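Local coordinates for PKS (Streptomyces albus, PDB 4OQJ), which probably catalyses decarboxylative condensation of acyl units carried on acyl carrier proteins, as a ketosynthase of an AT-less type I polyketide synthase from the oxazolomycin pathway, at residues A312-D317 / F348-A353; V326-T331 / P338-A343. All blocks are in the same frame, centred on the assembly; numbering follows the deposited sequence.

Overall arrangement
From the N terminus, the chain first runs through helix 302-316, whose last turns supply one side of contact 1. It then enters strand 325-327 and the loop after it; residues 326-331 are one side of contact 2. Helix 336-348 comes next, and its early part closes the short loop of contact 2. The end of that helix and the turn after it return to helix 302-316 and close the longer loop of contact 1. Along the chain, contact 2 falls within the span between the two segments of contact 1. Their centres are about 16 Å apart, yet F348 CZ packs on V326 CG2 at 3.7 Å. Together they tie two helices and a strand of the ketosynthase fold.

Contact 1: residues A312-D317 / F348-A353; sequences AQEIAD and FNREGA
Two consecutive helices of the thiolase-type ketosynthase fold come together here near their C-terminal ends: Q313 and E314 in the last turns of helix 302-316 face F348, the last residue of helix 336-348, and R350 just after it. R350 carries the polar part. Its chain is extended from CG to NE and brings the guanidinium across to the other helix. R350 NH1 donates to Q313 OE1 at 2.8 Å. The bond is nearly straight, with an N-H...O angle of 168°, and the donor lies somewhat out of the carbonyl plane of Q313. R350 NH2 makes a salt bridge with E314 OE2 at 3.0 Å. Both oxygens sit at the guanidinium edge, in its plane. The E314 carboxylate is turned almost perpendicular to that plane, at 81°, and OE2 is approached from above the carboxylate. E314 reaches this place by a bend at chi2 (-64°). NH1 also donates to the carbonyl O of A347, so three acceptors hold the guanidinium. The amide of Q313 works in two directions. While OE1 takes the arginine, NE2 lies over one face of the F348 ring, 3.3 Å from F348 CE1. Q313 and F348 are buried, whereas E314 is exposed to solvent. R350 sits in the type I turn N349-G352 that follows the helix. Q313 also packs on I446 of strand 441-448 and on P320. F348 packs on V309 of helix 302-316 and meets F413 of strand 413-415 edge-to-face.

Contact 2: residues V326-T331 / P338-A343; sequences VEAHGT and PIEVAA
The E340 carboxylate, on helix 336-348, accepts hydrogen bonds from two backbone N-H groups: H329 N at OE2 (2.6 Å) and G330 N at OE1 (2.9 Å). Each oxygen uses its syn lone pair, so the carboxylate spans two successive amides. The H329 bond is short but bent, at 145°. The G330 bond is straighter, at 159°. The chain of E340 is extended, with CG anti to the backbone N (chi1 -177°), and this carries the carboxylate from the helix to the loop. A water adds a third link: it donates to E340 OE1 at 2.8 Å and accepts from T331 N at 3.2 Å. The carboxylate is buried; these three partners would probably stabilise its negative charge. Strand 325-327, helix 336-348 and strand 360-363 make a beta-alpha-beta unit, and E340 holds the loop that leaves its first strand. Residues 327-331 read EAHGT, consistent with the histidine motif of the ketosynthase family. The other contact is van der Waals: A328 CB lies 3.3 Å from E340 OE2. The imidazole of H329 leads away from E340, and its NE2 bonds to a glycerol, probably from the crystallisation liquor. H329 O accepts from K366 NZ, and G330 O bonds to S364 OG.

Contact 1: residues A312-D317 / F348-A353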
loop_
_atom_site.group_PDB
_atom_site.type_symbol
_atom_site.label_atom_id
_atom_site.label_comp_id
_atom_site.label_asym_id
_atom_site.label_seq_id
_atom_site.Cartn_x
_atom_site.Cartn_y
_atom_site.Cartn_z
ATOM N N ALA A 312 -17.209 -7.041 1.712
ATOM C CA ALA A 312 -17.174 -6.011 2.761
ATOM C C ALA A 312 -18.272 -6.243 3.804
ATOM O O ALA A 312 -18.026 -6.141 5.010
ATOM C CB ALA A 312 -17.316 -4.629 2.145
ATOM N N GLN A 313 -19.479 -6.566 3.350
ATOM C CA GLN A 313 -20.578 -6.816 4.270
ATOM C C GLN A 313 -20.298 -8.041 5.144
ATOM O O GLN A 313 -20.591 -8.036 6.342
ATOM C CB GLN A 313 -21.892 -7.007 3.507
ATOM C CG GLN A 313 -22.397 -5.742 2.866
ATOM C CD GLN A 313 -23.679 -5.950 2.086
ATOM O OE1 GLN A 313 -24.147 -7.074 1.923
ATOM N NE2 GLN A 313 -24.252 -4.861 1.598
ATOM N N GLU A 314 -19.733 -9.084 4.550
ATOM C CA GLU A 314 -19.437 -10.306 5.292
ATOM C C GLU A 314 -18.414 -10.016 6.369
ATOM O O GLU A 314 -18.553 -10.451 7.502
ATOM C CB GLU A 314 -18.916 -11.411 4.363
ATOM C CG GLU A 314 -19.965 -12.030 3.469
ATOM C CD GLU A 314 -21.055 -12.757 4.246
ATOM O OE1 GLU A 314 -20.819 -13.140 5.417
ATOM O OE2 GLU A 314 -22.154 -12.937 3.680
ATOM N N ILE A 315 -17.383 -9.265 6.005
ATOM C CA ILE A 315 -16.310 -8.926 6.930
ATOM C C ILE A 315 -16.843 -8.068 8.076
ATOM O O ILE A 315 -16.429 -8.207 9.231
ATOM C CB ILE A 315 -15.162 -8.188 6.169
ATOM C CG1 ILE A 315 -14.051 -9.170 5.817
ATOM C CG2 ILE A 315 -14.607 -7.015 6.966
ATOM C CD1 ILE A 315 -13.217 -9.611 7.003
ATOM N N ALA A 316 -17.748 -7.160 7.742
ATOM C CA ALA A 316 -18.349 -6.274 8.730
ATOM C C ALA A 316 -19.381 -6.985 9.598
ATOM O O ALA A 316 -19.838 -6.424 10.589
ATOM C CB ALA A 316 -19.011 -5.083 8.035
ATOM N N ASP A 317 -19.762 -8.196 9.204
ATOM C CA ASP A 317 -20.873 -8.934 9.831
ATOM C C ASP A 317 -22.152 -8.094 9.793
ATOM O O ASP A 317 -22.891 -7.989 10.776
ATOM C CB ASP A 317 -20.542 -9.339 11.273
ATOM C CG ASP A 317 -21.523 -10.380 11.831
ATOM O OD1 ASP A 317 -22.147 -11.117 11.031
ATOM O OD2 ASP A 317 -21.670 -10.461 13.069
ATOM N N PHE A 348 -26.620 -7.552 -2.759
ATOM C CA PHE A 348 -27.609 -7.355 -1.715
ATOM C C PHE A 348 -28.608 -8.515 -1.657
ATOM O O PHE A 348 -29.068 -8.868 -0.575
ATOM C CB PHE A 348 -28.343 -6.013 -1.905
ATOM C CG PHE A 348 -27.642 -4.840 -1.247
ATOM C CD1 PHE A 348 -26.341 -4.502 -1.589
ATOM C CD2 PHE A 348 -28.291 -4.079 -0.285
ATOM C CE1 PHE A 348 -25.696 -3.423 -0.975
ATOM C CE2 PHE A 348 -27.659 -3.004 0.326
ATOM C CZ PHE A 348 -26.356 -2.676 -0.019
ATOM N N ASN A 349 -28.908 -9.120 -2.805
ATOM C CA ASN A 349 -29.910 -10.194 -2.881
ATOM C C ASN A 349 -29.314 -11.591 -2.736
ATOM O O ASN A 349 -30.005 -12.586 -2.938
ATOM C CB ASN A 349 -30.666 -10.135 -4.217
ATOM C CG ASN A 349 -31.560 -8.914 -4.343
ATOM O OD1 ASN A 349 -32.098 -8.409 -3.355
ATOM N ND2 ASN A 349 -31.735 -8.444 -5.574
ATOM N N ARG A 350 -28.031 -11.674 -2.399
ATOM C CA ARG A 350 -27.315 -12.942 -2.486
ATOM C C ARG A 350 -27.821 -14.011 -1.507
ATOM O O ARG A 350 -27.657 -15.204 -1.757
ATOM C CB ARG A 350 -25.817 -12.712 -2.268
ATOM C CG ARG A 350 -25.414 -12.382 -0.827
ATOM C CD ARG A 350 -23.919 -12.034 -0.724
ATOM N NE ARG A 350 -23.514 -11.760 0.658
ATOM C CZ ARG A 350 -23.663 -10.585 1.268
ATOM N NH1 ARG A 350 -24.207 -9.557 0.627
ATOM N NH2 ARG A 350 -23.274 -10.432 2.523
ATOM N N GLU A 351 -28.434 -13.591 -0.404
ATOM C CA GLU A 351 -28.830 -14.525 0.653
ATOM C C GLU A 351 -30.289 -14.965 0.522
ATOM O O GLU A 351 -30.874 -15.490 1.468
ATOM C CB GLU A 351 -28.599 -13.895 2.031
ATOM N N GLY A 352 -30.871 -14.759 -0.655
ATOM C CA GLY A 352 -32.231 -15.187 -0.912
ATOM C C GLY A 352 -32.813 -14.529 -2.144
ATOM O O GLY A 352 -32.223 -14.579 -3.227
ATOM N N ALA A 353 -33.983 -13.919 -1.975
ATOM C CA ALA A 353 -34.637 -13.184 -3.050
ATOM C C ALA A 353 -34.544 -11.684 -2.785
ATOM O O ALA A 353 -33.744 -11.237 -1.953
ATOM C CB ALA A 353 -36.096 -13.625 -3.189
#

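Contact 2: residues V326-T331 / P338-A343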
loop_
_atom_site.group_PDB
_atom_site.type_symbol
_atom_site.label_atom_id
_atom_site.label_comp_id
_atom_site.label_asym_id
_atom_site.label_seq_id
_atom_site.Cartn_x
_atom_site.Cartn_y
_atom_site.Cartn_z
ATOM N N VAL A 326 -26.387 3.710 0.187
ATOM C CA VAL A 326 -25.135 3.396 -0.499
ATOM C C VAL A 326 -24.639 4.610 -1.269
ATOM O O VAL A 326 -25.373 5.214 -2.052
ATOM C CB VAL A 326 -25.272 2.198 -1.487
ATOM C CG1 VAL A 326 -24.027 2.070 -2.374
ATOM C CG2 VAL A 326 -25.511 0.903 -0.737
ATOM N N GLU A 327 -23.380 4.949 -1.034
ATOM C CA GLU A 327 -22.693 5.964 -1.797
ATOM C C GLU A 327 -22.004 5.240 -2.943
ATOM O O GLU A 327 -20.985 4.575 -2.754
ATOM C CB GLU A 327 -21.703 6.746 -0.923
ATOM C CG GLU A 327 -20.746 7.704 -1.673
ATOM C CD GLU A 327 -21.452 8.908 -2.325
ATOM O OE1 GLU A 327 -22.633 9.180 -2.016
ATOM O OE2 GLU A 327 -20.807 9.588 -3.148
ATOM N N ALA A 328 -22.600 5.369 -4.118
ATOM C CA ALA A 328 -22.129 4.745 -5.339
ATOM C C ALA A 328 -20.858 5.395 -5.857
ATOM O O ALA A 328 -20.573 6.555 -5.567
ATOM C CB ALA A 328 -23.194 4.827 -6.391
ATOM N N HIS A 329 -20.091 4.635 -6.624
ATOM C CA HIS A 329 -18.987 5.204 -7.380
ATOM C C HIS A 329 -19.564 6.285 -8.300
ATOM O O HIS A 329 -19.063 7.411 -8.364
ATOM C CB HIS A 329 -18.278 4.097 -8.156
ATOM C CG HIS A 329 -17.099 4.568 -8.932
ATOM N ND1 HIS A 329 -16.031 5.211 -8.347
ATOM C CD2 HIS A 329 -16.820 4.488 -10.254
ATOM C CE1 HIS A 329 -15.140 5.511 -9.276
ATOM N NE2 HIS A 329 -15.597 5.086 -10.442
ATOM N N GLY A 330 -20.632 5.925 -9.003
ATOM C CA GLY A 330 -21.596 6.898 -9.503
ATOM C C GLY A 330 -21.096 7.935 -10.493
ATOM O O GLY A 330 -21.275 9.134 -10.281
ATOM N N THR A 331 -20.514 7.481 -11.597
ATOM C CA THR A 331 -19.897 8.387 -12.569
ATOM C C THR A 331 -20.819 8.837 -13.704
ATOM O O THR A 331 -20.411 9.642 -14.549
ATOM C CB THR A 331 -18.678 7.734 -13.203
ATOM O OG1 THR A 331 -19.071 6.477 -13.768
ATOM C CG2 THR A 331 -17.616 7.527 -12.153
ATOM N N PRO A 338 -25.983 1.282 -15.090
ATOM C CA PRO A 338 -26.740 0.027 -14.930
ATOM C C PRO A 338 -25.896 -1.095 -14.345
ATOM O O PRO A 338 -26.395 -1.906 -13.574
ATOM C CB PRO A 338 -27.170 -0.313 -16.363
ATOM C CG PRO A 338 -27.189 1.010 -17.065
ATOM C CD PRO A 338 -26.050 1.787 -16.473
ATOM N N ILE A 339 -24.619 -1.126 -14.702
ATOM C CA ILE A 339 -23.713 -2.138 -14.178
ATOM C C ILE A 339 -23.549 -1.987 -12.659
ATOM O O ILE A 339 -23.578 -2.982 -11.919
ATOM C CB ILE A 339 -22.330 -2.068 -14.904
ATOM C CG1 ILE A 339 -22.461 -2.719 -16.297
ATOM C CG2 ILE A 339 -21.228 -2.731 -14.089
ATOM C CD1 ILE A 339 -21.183 -2.828 -17.079
ATOM N N GLU A 340 -23.394 -0.759 -12.176
ATOM C CA GLU A 340 -23.159 -0.576 -10.749
ATOM C C GLU A 340 -24.373 -1.064 -9.945
ATOM O O GLU A 340 -24.228 -1.724 -8.915
ATOM C CB GLU A 340 -22.841 0.887 -10.399
ATOM C CG GLU A 340 -22.528 1.043 -8.911
ATOM C CD GLU A 340 -21.797 2.328 -8.562
ATOM O OE1 GLU A 340 -21.755 3.245 -9.415
ATOM O OE2 GLU A 340 -21.262 2.406 -7.427
ATOM N N VAL A 341 -25.564 -0.763 -10.433
ATOM C CA VAL A 341 -26.785 -1.150 -9.735
ATOM C C VAL A 341 -27.021 -2.652 -9.854
ATOM O O VAL A 341 -27.500 -3.283 -8.916
ATOM C CB VAL A 341 -27.978 -0.372 -10.273
ATOM C CG1 VAL A 341 -29.275 -0.833 -9.616
ATOM C CG2 VAL A 341 -27.761 1.136 -10.031
ATOM N N ALA A 342 -26.696 -3.225 -11.010
ATOM C CA ALA A 342 -26.797 -4.673 -11.185
ATOM C C ALA A 342 -25.883 -5.391 -10.195
ATOM O O ALA A 342 -26.244 -6.423 -9.638
ATOM C CB ALA A 342 -26.448 -5.071 -12.612
ATOM N N ALA A 343 -24.703 -4.832 -9.966
ATOM C CA ALA A 343 -23.739 -5.432 -9.054
ATOM C C ALA A 343 -24.215 -5.331 -7.605
ATOM O O ALA A 343 -24.106 -6.286 -6.847
ATOM C CB ALA A 343 -22.376 -4.765 -9.213
HETATM O O HOH W 1 -21.770 4.504 -11.898
#